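Local coordinates for homoserine O-acetyltransferase (Bacillus anthracis str. 'Ames Ancestor', PDB 3I1I), which probably transfers the acetyl group of acetyl-CoA to the hydroxyl of homoserine, giving O-acetylhomoserine on the way to methionine, at residues Met29-Gly35 / Tyr86-Asp92; Val44-Tyr50 / Leu148-Pro154; Ala308-Met312 / Phe368-Ser374. All blocks are in the same frame, centred on the assembly; numbering follows the deposited sequence.

Contact 1: residues Met29-Gly35 / Tyr86-Asp92; sequences MGYETYG and YFVICTD
D92 OD2, 3.3 Å from G30 CA, is gripped by two groups: K9 NZ by a salt bridge and I105 N by a hydrogen bond. D92 OD1 takes S55 N, so both carboxylate oxygens of this buried residue have partners. The backbones run antiparallel at 163°. Y31/T91 and T33/I89 are non-hydrogen-bonded pairs, whereas E32/C90 and Y34/V88 are hydrogen-bonded, the straightest link being V88 N to Y34 O (2.9 Å, 171°). On the face of T33 and I89, F87 CG stands anti to the backbone N (chi1 179°), which carries the ring across toward 29-35, so that F87 CZ lies 3.6 Å from T33 CB; G35 O meets the edge of that ring. On the other face, V88 CG1 approaches the edge of the Y34 ring, 3.7 Å from CD2. The hydroxyl of Y34 donates to E32 OE2 at 2.7 Å from above the carboxylate plane, and H56 ND1 also bonds that oxygen, while Y61 and S55 bond OE1. Strand 10-18 continues the sheet beyond 24-34, and strand 44-48 continues it beyond 87-91; helix 129-142 packs on M29, Y31 and I89, with Q136 bonded to T91 OG1.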
loop_
_atom_site.group_PDB
_atom_site.type_symbol
_atom_site.label_atom_id
_atom_site.label_comp_id
_atom_site.label_asym_id
_atom_site.label_seq_id
_atom_site.Cartn_x
_atom_site.Cartn_y
_atom_site.Cartn_z
HETATM N N MSE A 29 -18.955 16.747 19.650
HETATM C CA MSE A 29 -18.173 17.402 18.646
HETATM C C MSE A 29 -17.472 18.606 19.252
HETATM O O MSE A 29 -18.115 19.546 19.690
HETATM C CB MSE A 29 -19.093 17.846 17.519
HETATM C CG MSE A 29 -18.363 18.333 16.271
HETATM SE SE MSE A 29 -19.645 19.024 14.966
HETATM C CE MSE A 29 -19.095 18.071 13.436
ATOM N N GLY A 30 -16.150 18.607 19.251
ATOM C CA GLY A 30 -15.439 19.776 19.739
ATOM C C GLY A 30 -15.520 20.891 18.735
ATOM O O GLY A 30 -15.723 20.639 17.579
ATOM N N TYR A 31 -15.375 22.131 19.162
ATOM C CA TYR A 31 -15.247 23.218 18.196
ATOM C C TYR A 31 -14.577 24.402 18.840
ATOM O O TYR A 31 -14.331 24.403 20.049
ATOM C CB TYR A 31 -16.598 23.646 17.626
ATOM C CG TYR A 31 -17.541 24.324 18.596
ATOM C CD1 TYR A 31 -17.656 25.693 18.626
ATOM C CD2 TYR A 31 -18.366 23.584 19.446
ATOM C CE1 TYR A 31 -18.523 26.326 19.511
ATOM C CE2 TYR A 31 -19.271 24.219 20.329
ATOM C CZ TYR A 31 -19.339 25.584 20.359
ATOM O OH TYR A 31 -20.204 26.242 21.217
ATOM N N GLU A 32 -14.273 25.403 18.029
ATOM C CA GLU A 32 -13.653 26.589 18.542
ATOM C C GLU A 32 -13.966 27.702 17.577
ATOM O O GLU A 32 -14.279 27.420 16.435
ATOM C CB GLU A 32 -12.147 26.364 18.746
ATOM C CG GLU A 32 -11.319 26.297 17.475
ATOM C CD GLU A 32 -9.944 25.744 17.727
ATOM O OE1 GLU A 32 -9.887 24.582 18.181
ATOM O OE2 GLU A 32 -8.922 26.459 17.450
ATOM N N THR A 33 -13.916 28.952 18.040
ATOM C CA THR A 33 -14.330 30.115 17.244
ATOM C C THR A 33 -13.307 31.233 17.399
ATOM O O THR A 33 -12.568 31.287 18.369
ATOM C CB THR A 33 -15.745 30.662 17.669
ATOM O OG1 THR A 33 -15.642 31.401 18.906
ATOM C CG2 THR A 33 -16.784 29.522 17.825
ATOM N N TYR A 34 -13.274 32.127 16.426
ATOM C CA TYR A 34 -12.379 33.253 16.422
ATOM C C TYR A 34 -13.167 34.472 15.936
ATOM O O TYR A 34 -14.094 34.348 15.143
ATOM C CB TYR A 34 -11.175 33.029 15.500
ATOM C CG TYR A 34 -10.685 31.602 15.386
ATOM C CD1 TYR A 34 -9.906 31.018 16.386
ATOM C CD2 TYR A 34 -10.958 30.835 14.254
ATOM C CE1 TYR A 34 -9.443 29.689 16.273
ATOM C CE2 TYR A 34 -10.491 29.518 14.141
ATOM C CZ TYR A 34 -9.741 28.952 15.148
ATOM O OH TYR A 34 -9.270 27.650 15.022
ATOM N N GLY A 35 -12.789 35.661 16.406
ATOM C CA GLY A 35 -13.544 36.875 16.069
ATOM C C GLY A 35 -14.874 36.991 16.809
ATOM O O GLY A 35 -15.136 36.264 17.765
ATOM N N TYR A 86 -14.929 38.848 10.510
ATOM C CA TYR A 86 -15.734 37.634 10.453
ATOM C C TYR A 86 -15.695 36.853 11.775
ATOM O O TYR A 86 -14.714 36.893 12.535
ATOM C CB TYR A 86 -15.253 36.741 9.303
ATOM C CG TYR A 86 -15.482 37.359 7.951
ATOM C CD1 TYR A 86 -16.753 37.568 7.506
ATOM C CD2 TYR A 86 -14.423 37.740 7.125
ATOM C CE1 TYR A 86 -17.006 38.143 6.300
ATOM C CE2 TYR A 86 -14.667 38.329 5.884
ATOM C CZ TYR A 86 -15.971 38.520 5.482
ATOM O OH TYR A 86 -16.306 39.091 4.271
ATOM N N PHE A 87 -16.780 36.134 12.032
ATOM C CA PHE A 87 -16.829 35.203 13.138
ATOM C C PHE A 87 -16.546 33.841 12.516
ATOM O O PHE A 87 -17.344 33.348 11.716
ATOM C CB PHE A 87 -18.216 35.250 13.770
ATOM C CG PHE A 87 -18.386 34.320 14.914
ATOM C CD1 PHE A 87 -17.624 34.479 16.058
ATOM C CD2 PHE A 87 -19.290 33.301 14.854
ATOM C CE1 PHE A 87 -17.763 33.635 17.122
ATOM C CE2 PHE A 87 -19.450 32.435 15.927
ATOM C CZ PHE A 87 -18.682 32.606 17.068
ATOM N N VAL A 88 -15.427 33.224 12.874
ATOM C CA VAL A 88 -14.986 31.997 12.214
ATOM C C VAL A 88 -15.158 30.802 13.133
ATOM O O VAL A 88 -14.773 30.876 14.293
ATOM C CB VAL A 88 -13.507 32.118 11.792
ATOM C CG1 VAL A 88 -12.988 30.797 11.161
ATOM C CG2 VAL A 88 -13.311 33.315 10.860
ATOM N N ILE A 89 -15.756 29.711 12.626
ATOM C CA ILE A 89 -15.968 28.493 13.412
ATOM C C ILE A 89 -15.275 27.303 12.747
ATOM O O ILE A 89 -15.214 27.198 11.526
ATOM C CB ILE A 89 -17.476 28.106 13.501
ATOM C CG1 ILE A 89 -18.323 29.308 13.915
ATOM C CG2 ILE A 89 -17.687 26.872 14.454
ATOM C CD1 ILE A 89 -19.861 29.085 13.780
ATOM N N CYS A 90 -14.775 26.386 13.560
ATOM C CA CYS A 90 -14.220 25.147 13.062
ATOM C C CYS A 90 -14.495 24.070 14.070
ATOM O O CYS A 90 -14.378 24.308 15.256
ATOM C CB CYS A 90 -12.720 25.324 12.888
ATOM S SG CYS A 90 -11.947 23.915 12.044
ATOM N N THR A 91 -14.802 22.877 13.594
ATOM C CA THR A 91 -15.257 21.778 14.431
ATOM C C THR A 91 -14.404 20.517 14.223
ATOM O O THR A 91 -13.796 20.346 13.172
ATOM C CB THR A 91 -16.738 21.428 14.080
ATOM O OG1 THR A 91 -16.804 20.926 12.743
ATOM C CG2 THR A 91 -17.665 22.663 14.193
ATOM N N ASP A 92 -14.380 19.626 15.209
ATOM C CA ASP A 92 -13.741 18.332 15.043
ATOM C C ASP A 92 -14.665 17.360 14.266
ATOM O O ASP A 92 -15.819 17.207 14.603
ATOM C CB ASP A 92 -13.460 17.661 16.396
ATOM C CG ASP A 92 -12.477 18.417 17.277
ATOM O OD1 ASP A 92 -11.481 18.984 16.777
ATOM O OD2 ASP A 92 -12.706 18.371 18.509
#

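Contact 2: residues Val44-Tyr50 / Leu148-Pro154; sequences VILICHY and LHAVMGP
The Y50 ring meets P154 obliquely, CD2 standing 3.8 Å from P154 CG, and W70 packs against it edge-to-face. The H49 imidazole bonds the next residue: ND1 donates to Y50 O at 2.7 Å with the acceptor in the ring plane, while NE2 bonds N93 N. At the other end the H149 ring meets Y86 with planes about 35° apart, and its NE2 bonds L369 O. Between these rings the strands run parallel, 20° apart. L46 N donates to A150 O, M152 N to L46 O and C48 N to M152 O (2.8 Å); V44 O takes H149 N at 2.7 Å and, weakly, A150 N. On one face I47 and selenomethionine M152 lie alongside each other, I47 CD1 3.4 Å from M152 CG, and chi1 of 57° with an extended chi2 puts M152 SE 4.0 Å from I45 CG2. On the opposite face the L46 and V151 side chains lie side by side, CD2 of L46 near CG2 of V151, with W164 and A161 of helix 156-167 against them. This parallel pair belongs to the central sheet of the alpha/beta hydrolase fold; strand 150-154 carries G153, the first glycine of a GxSxG sequence consistent with a nucleophile elbow.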
loop_
_atom_site.group_PDB
_atom_site.type_symbol
_atom_site.label_atom_id
_atom_site.label_comp_id
_atom_site.label_asym_id
_atom_site.label_seq_id
_atom_site.Cartn_x
_atom_site.Cartn_y
_atom_site.Cartn_z
ATOM N N VAL A 44 -20.571 35.007 9.568
ATOM C CA VAL A 44 -20.053 33.696 9.971
ATOM C C VAL A 44 -19.412 32.913 8.815
ATOM O O VAL A 44 -20.018 32.740 7.749
ATOM C CB VAL A 44 -21.163 32.807 10.593
ATOM C CG1 VAL A 44 -20.570 31.473 11.110
ATOM C CG2 VAL A 44 -21.903 33.580 11.713
ATOM N N ILE A 45 -18.191 32.436 9.053
ATOM C CA ILE A 45 -17.476 31.558 8.130
ATOM C C ILE A 45 -17.193 30.251 8.842
ATOM O O ILE A 45 -16.585 30.248 9.905
ATOM C CB ILE A 45 -16.145 32.186 7.682
ATOM C CG1 ILE A 45 -16.415 33.524 6.970
ATOM C CG2 ILE A 45 -15.406 31.231 6.788
ATOM C CD1 ILE A 45 -15.166 34.274 6.371
ATOM N N LEU A 46 -17.650 29.148 8.280
ATOM C CA LEU A 46 -17.376 27.834 8.838
ATOM C C LEU A 46 -16.214 27.228 8.073
ATOM O O LEU A 46 -16.251 27.214 6.858
ATOM C CB LEU A 46 -18.622 26.939 8.720
ATOM C CG LEU A 46 -18.467 25.486 9.185
ATOM C CD1 LEU A 46 -18.046 25.388 10.667
ATOM C CD2 LEU A 46 -19.734 24.693 8.880
ATOM N N ILE A 47 -15.176 26.796 8.795
ATOM C CA ILE A 47 -13.980 26.132 8.264
ATOM C C ILE A 47 -14.078 24.653 8.632
ATOM O O ILE A 47 -14.385 24.298 9.769
ATOM C CB ILE A 47 -12.680 26.642 8.957
ATOM C CG1 ILE A 47 -12.514 28.158 8.830
ATOM C CG2 ILE A 47 -11.420 25.970 8.378
ATOM C CD1 ILE A 47 -12.402 28.673 7.456
ATOM N N CYS A 48 -13.794 23.780 7.679
ATOM C CA CYS A 48 -13.847 22.346 7.910
ATOM C C CYS A 48 -12.446 21.777 7.779
ATOM O O CYS A 48 -11.710 22.153 6.855
ATOM C CB CYS A 48 -14.722 21.722 6.865
ATOM S SG CYS A 48 -16.360 22.456 6.805
ATOM N N HIS A 49 -12.095 20.848 8.663
ATOM C CA HIS A 49 -10.735 20.330 8.713
ATOM C C HIS A 49 -10.463 19.089 7.848
ATOM O O HIS A 49 -11.383 18.383 7.451
ATOM C CB HIS A 49 -10.273 20.179 10.169
ATOM C CG HIS A 49 -10.680 18.910 10.845
ATOM N ND1 HIS A 49 -10.164 17.679 10.501
ATOM C CD2 HIS A 49 -11.448 18.699 11.941
ATOM C CE1 HIS A 49 -10.644 16.757 11.321
ATOM N NE2 HIS A 49 -11.412 17.355 12.216
ATOM N N TYR A 50 -9.194 18.873 7.527
ATOM C CA TYR A 50 -8.796 17.786 6.636
ATOM C C TYR A 50 -8.480 16.506 7.438
ATOM O O TYR A 50 -8.482 16.524 8.665
ATOM C CB TYR A 50 -7.606 18.183 5.712
ATOM C CG TYR A 50 -6.352 18.614 6.416
ATOM C CD1 TYR A 50 -5.370 17.688 6.752
ATOM C CD2 TYR A 50 -6.154 19.949 6.783
ATOM C CE1 TYR A 50 -4.192 18.069 7.431
ATOM C CE2 TYR A 50 -4.994 20.353 7.447
ATOM C CZ TYR A 50 -4.014 19.398 7.751
ATOM O OH TYR A 50 -2.878 19.774 8.388
ATOM N N LEU A 148 -24.597 31.188 6.508
ATOM C CA LEU A 148 -23.156 31.290 6.543
ATOM C C LEU A 148 -22.704 32.253 5.455
ATOM O O LEU A 148 -23.142 32.163 4.332
ATOM C CB LEU A 148 -22.532 29.915 6.340
ATOM C CG LEU A 148 -22.877 28.857 7.393
ATOM C CD1 LEU A 148 -22.249 27.503 7.079
ATOM C CD2 LEU A 148 -22.508 29.336 8.804
ATOM N N HIS A 149 -21.822 33.171 5.786
ATOM C CA HIS A 149 -21.209 34.052 4.781
ATOM C C HIS A 149 -20.360 33.192 3.845
ATOM O O HIS A 149 -20.295 33.451 2.655
ATOM C CB HIS A 149 -20.321 35.105 5.476
ATOM C CG HIS A 149 -19.767 36.150 4.556
ATOM N ND1 HIS A 149 -20.505 37.239 4.127
ATOM C CD2 HIS A 149 -18.542 36.284 3.998
ATOM C CE1 HIS A 149 -19.763 37.980 3.321
ATOM N NE2 HIS A 149 -18.567 37.424 3.227
ATOM N N ALA A 150 -19.726 32.157 4.401
ATOM C CA ALA A 150 -18.937 31.171 3.614
ATOM C C ALA A 150 -18.742 29.901 4.404
ATOM O O ALA A 150 -18.720 29.930 5.649
ATOM C CB ALA A 150 -17.521 31.726 3.189
ATOM N N VAL A 151 -18.617 28.803 3.664
ATOM C CA VAL A 151 -18.151 27.551 4.195
ATOM C C VAL A 151 -16.951 27.108 3.325
ATOM O O VAL A 151 -16.937 27.259 2.126
ATOM C CB VAL A 151 -19.249 26.474 4.199
ATOM C CG1 VAL A 151 -19.645 26.086 2.762
ATOM C CG2 VAL A 151 -18.783 25.251 4.988
HETATM N N MSE A 152 -15.938 26.565 3.954
HETATM C CA MSE A 152 -14.693 26.288 3.259
HETATM C C MSE A 152 -13.813 25.315 3.998
HETATM O O MSE A 152 -13.983 25.091 5.178
HETATM C CB MSE A 152 -13.931 27.572 3.023
HETATM C CG MSE A 152 -13.646 28.333 4.261
HETATM SE SE MSE A 152 -12.964 30.154 3.778
HETATM C CE MSE A 152 -11.320 29.653 2.608
ATOM N N GLY A 153 -12.886 24.747 3.247
ATOM C CA GLY A 153 -11.942 23.794 3.750
ATOM C C GLY A 153 -11.066 23.183 2.656
ATOM O O GLY A 153 -11.400 23.229 1.443
ATOM N N PRO A 154 -9.912 22.619 3.076
ATOM C CA PRO A 154 -9.049 21.913 2.133
ATOM C C PRO A 154 -9.323 20.444 2.212
ATOM O O PRO A 154 -9.554 19.941 3.296
ATOM C CB PRO A 154 -7.647 22.222 2.652
ATOM C CG PRO A 154 -7.832 22.224 4.183
ATOM C CD PRO A 154 -9.246 22.841 4.374
#

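Contact 3: residues Ala308-Met312 / Phe368-Ser374; sequences ANVLM and FLNRKVS
The C-terminal helix 362-370 of the alpha/beta hydrolase fold, with the tail that follows it, packs here on strand 309-313 of the central sheet, and N309 and F368 carry the contact. The carboxamide of N309 pairs with the tail much as a peptide group on a neighbouring strand would: ND2 donates to K372 O (2.9 Å, 142°) and OD1 accepts S374 N (3.0 Å, 151°). Both partners flank V373 in an extended stretch, so the two bonds together fix the rotation of the amide, although K372 O is met from above its carbonyl plane. Further along the strand, the L311 and F368 side chains pass antiparallel to one another. L311 CB sits over the centre of the F368 ring, 3.5 Å from the centroid and 9° off the normal, a CH-pi contact, and N309 O comes to the edge of the ring, 3.5 Å from CZ. Strand residues I176 and E341 also touch this phenyl group. R371 N bonds F368 O. That same oxygen receives a water at 2.8 Å, which in turn accepts from N309 ND2 at 3.1 Å and lies over the ring face opposite L311, 3.2 Å above its plane.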
loop_
_atom_site.group_PDB
_atom_site.type_symbol
_atom_site.label_atom_id
_atom_site.label_comp_id
_atom_site.label_asym_id
_atom_site.label_seq_id
_atom_site.Cartn_x
_atom_site.Cartn_y
_atom_site.Cartn_z
ATOM N N ALA A 308 -24.894 28.745 -3.756
ATOM C CA ALA A 308 -23.762 29.556 -3.285
ATOM C C ALA A 308 -22.936 30.030 -4.482
ATOM O O ALA A 308 -22.920 29.386 -5.526
ATOM C CB ALA A 308 -22.895 28.750 -2.366
ATOM N N ASN A 309 -22.257 31.158 -4.332
ATOM C CA ASN A 309 -21.150 31.509 -5.226
ATOM C C ASN A 309 -20.099 30.469 -4.948
ATOM O O ASN A 309 -19.826 30.230 -3.786
ATOM C CB ASN A 309 -20.566 32.891 -4.865
ATOM C CG ASN A 309 -21.382 34.059 -5.397
ATOM O OD1 ASN A 309 -22.495 33.905 -5.847
ATOM N ND2 ASN A 309 -20.800 35.247 -5.350
ATOM N N VAL A 310 -19.535 29.830 -5.964
ATOM C CA VAL A 310 -18.582 28.726 -5.735
ATOM C C VAL A 310 -17.180 29.043 -6.270
ATOM O O VAL A 310 -17.047 29.495 -7.410
ATOM C CB VAL A 310 -19.088 27.393 -6.378
ATOM C CG1 VAL A 310 -17.949 26.337 -6.492
ATOM C CG2 VAL A 310 -20.299 26.838 -5.580
ATOM N N LEU A 311 -16.159 28.819 -5.426
ATOM C CA LEU A 311 -14.738 28.970 -5.791
ATOM C C LEU A 311 -13.985 27.666 -5.500
ATOM O O LEU A 311 -13.931 27.215 -4.354
ATOM C CB LEU A 311 -14.085 30.126 -5.011
ATOM C CG LEU A 311 -12.569 30.388 -5.293
ATOM C CD1 LEU A 311 -12.262 30.700 -6.823
ATOM C CD2 LEU A 311 -12.009 31.488 -4.420
HETATM N N MSE A 312 -13.433 27.042 -6.542
HETATM C CA MSE A 312 -12.607 25.830 -6.384
HETATM C C MSE A 312 -11.117 26.217 -6.606
HETATM O O MSE A 312 -10.762 26.912 -7.593
HETATM C CB MSE A 312 -13.030 24.747 -7.379
HETATM C CG MSE A 312 -14.489 24.237 -7.332
HETATM SE SE MSE A 312 -14.923 23.506 -5.585
HETATM C CE MSE A 312 -14.005 21.801 -5.876
ATOM N N PHE A 368 -12.928 36.912 -2.961
ATOM C CA PHE A 368 -14.127 36.109 -3.067
ATOM C C PHE A 368 -15.060 36.291 -1.865
ATOM O O PHE A 368 -16.280 36.380 -2.022
ATOM C CB PHE A 368 -13.746 34.646 -3.223
ATOM C CG PHE A 368 -14.861 33.788 -3.651
ATOM C CD1 PHE A 368 -15.292 33.808 -4.952
ATOM C CD2 PHE A 368 -15.487 32.949 -2.762
ATOM C CE1 PHE A 368 -16.348 32.992 -5.375
ATOM C CE2 PHE A 368 -16.544 32.142 -3.184
ATOM C CZ PHE A 368 -16.964 32.168 -4.484
ATOM N N LEU A 369 -14.483 36.400 -0.680
ATOM C CA LEU A 369 -15.262 36.675 0.523
ATOM C C LEU A 369 -15.951 38.043 0.458
ATOM O O LEU A 369 -16.952 38.266 1.129
ATOM C CB LEU A 369 -14.381 36.584 1.762
ATOM C CG LEU A 369 -13.895 35.176 2.088
ATOM C CD1 LEU A 369 -12.931 35.222 3.288
ATOM C CD2 LEU A 369 -15.098 34.195 2.329
ATOM N N ASN A 370 -15.429 38.935 -0.375
ATOM C CA ASN A 370 -16.008 40.251 -0.578
ATOM C C ASN A 370 -16.876 40.417 -1.808
ATOM O O ASN A 370 -17.457 41.442 -1.987
ATOM C CB ASN A 370 -14.884 41.279 -0.614
ATOM C CG ASN A 370 -14.316 41.503 0.744
ATOM O OD1 ASN A 370 -15.033 41.970 1.629
ATOM N ND2 ASN A 370 -13.053 41.126 0.955
ATOM N N ARG A 371 -16.977 39.420 -2.664
ATOM C CA ARG A 371 -17.871 39.529 -3.798
ATOM C C ARG A 371 -19.317 39.223 -3.350
ATOM O O ARG A 371 -19.546 38.372 -2.480
ATOM C CB ARG A 371 -17.412 38.575 -4.884
ATOM C CG ARG A 371 -18.292 38.499 -6.094
ATOM C CD ARG A 371 -17.871 37.318 -6.915
ATOM N NE ARG A 371 -16.487 37.471 -7.379
ATOM C CZ ARG A 371 -16.132 38.197 -8.442
ATOM N NH1 ARG A 371 -17.064 38.819 -9.172
ATOM N NH2 ARG A 371 -14.843 38.289 -8.792
ATOM N N LYS A 372 -20.276 39.921 -3.953
ATOM C CA LYS A 372 -21.678 39.763 -3.585
ATOM C C LYS A 372 -22.283 38.457 -4.128
ATOM O O LYS A 372 -21.871 37.937 -5.161
ATOM C CB LYS A 372 -22.500 40.967 -4.064
ATOM C CG LYS A 372 -22.829 40.952 -5.552
ATOM C CD LYS A 372 -23.572 42.232 -5.978
ATOM C CE LYS A 372 -24.370 42.003 -7.258
ATOM N NZ LYS A 372 -25.617 41.190 -6.994
ATOM N N VAL A 373 -23.276 37.953 -3.410
ATOM C CA VAL A 373 -23.944 36.711 -3.759
ATOM C C VAL A 373 -24.780 36.918 -5.024
ATOM O O VAL A 373 -25.503 37.895 -5.152
ATOM C CB VAL A 373 -24.788 36.186 -2.577
ATOM C CG1 VAL A 373 -25.567 34.860 -2.958
ATOM C CG2 VAL A 373 -23.861 35.996 -1.380
ATOM N N SER A 374 -24.644 35.979 -5.954
ATOM C CA SER A 374 -25.177 36.133 -7.318
ATOM C C SER A 374 -26.638 35.688 -7.380
ATOM O O SER A 374 -27.466 36.389 -7.946
ATOM C CB SER A 374 -24.319 35.371 -8.343
ATOM O OG SER A 374 -25.126 34.808 -9.361
HETATM O O HOH W 1 -18.254 35.169 -3.589
#

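How the contacts relate
From the N terminus, 29-35 comes first and 44-50 next, before either has met its partner. Contact 1 closes at 86-92, bracketing 50 residues, and contact 2 at 148-154, bracketing 97; since their segments alternate, the two loops cross. The crossing is knitted in the sheet itself, where strand 87-91 lies between 24-34 and 44-48: I89 N and O probably bond I45 O and I47 N. Contact 3 opens only after both have closed, and its 55-residue loop brings the C-terminal helix back to strand 309-313. That helix also reaches contact 2, through A150 against L369, so the late part of the chain is tied to the middle of the sheet.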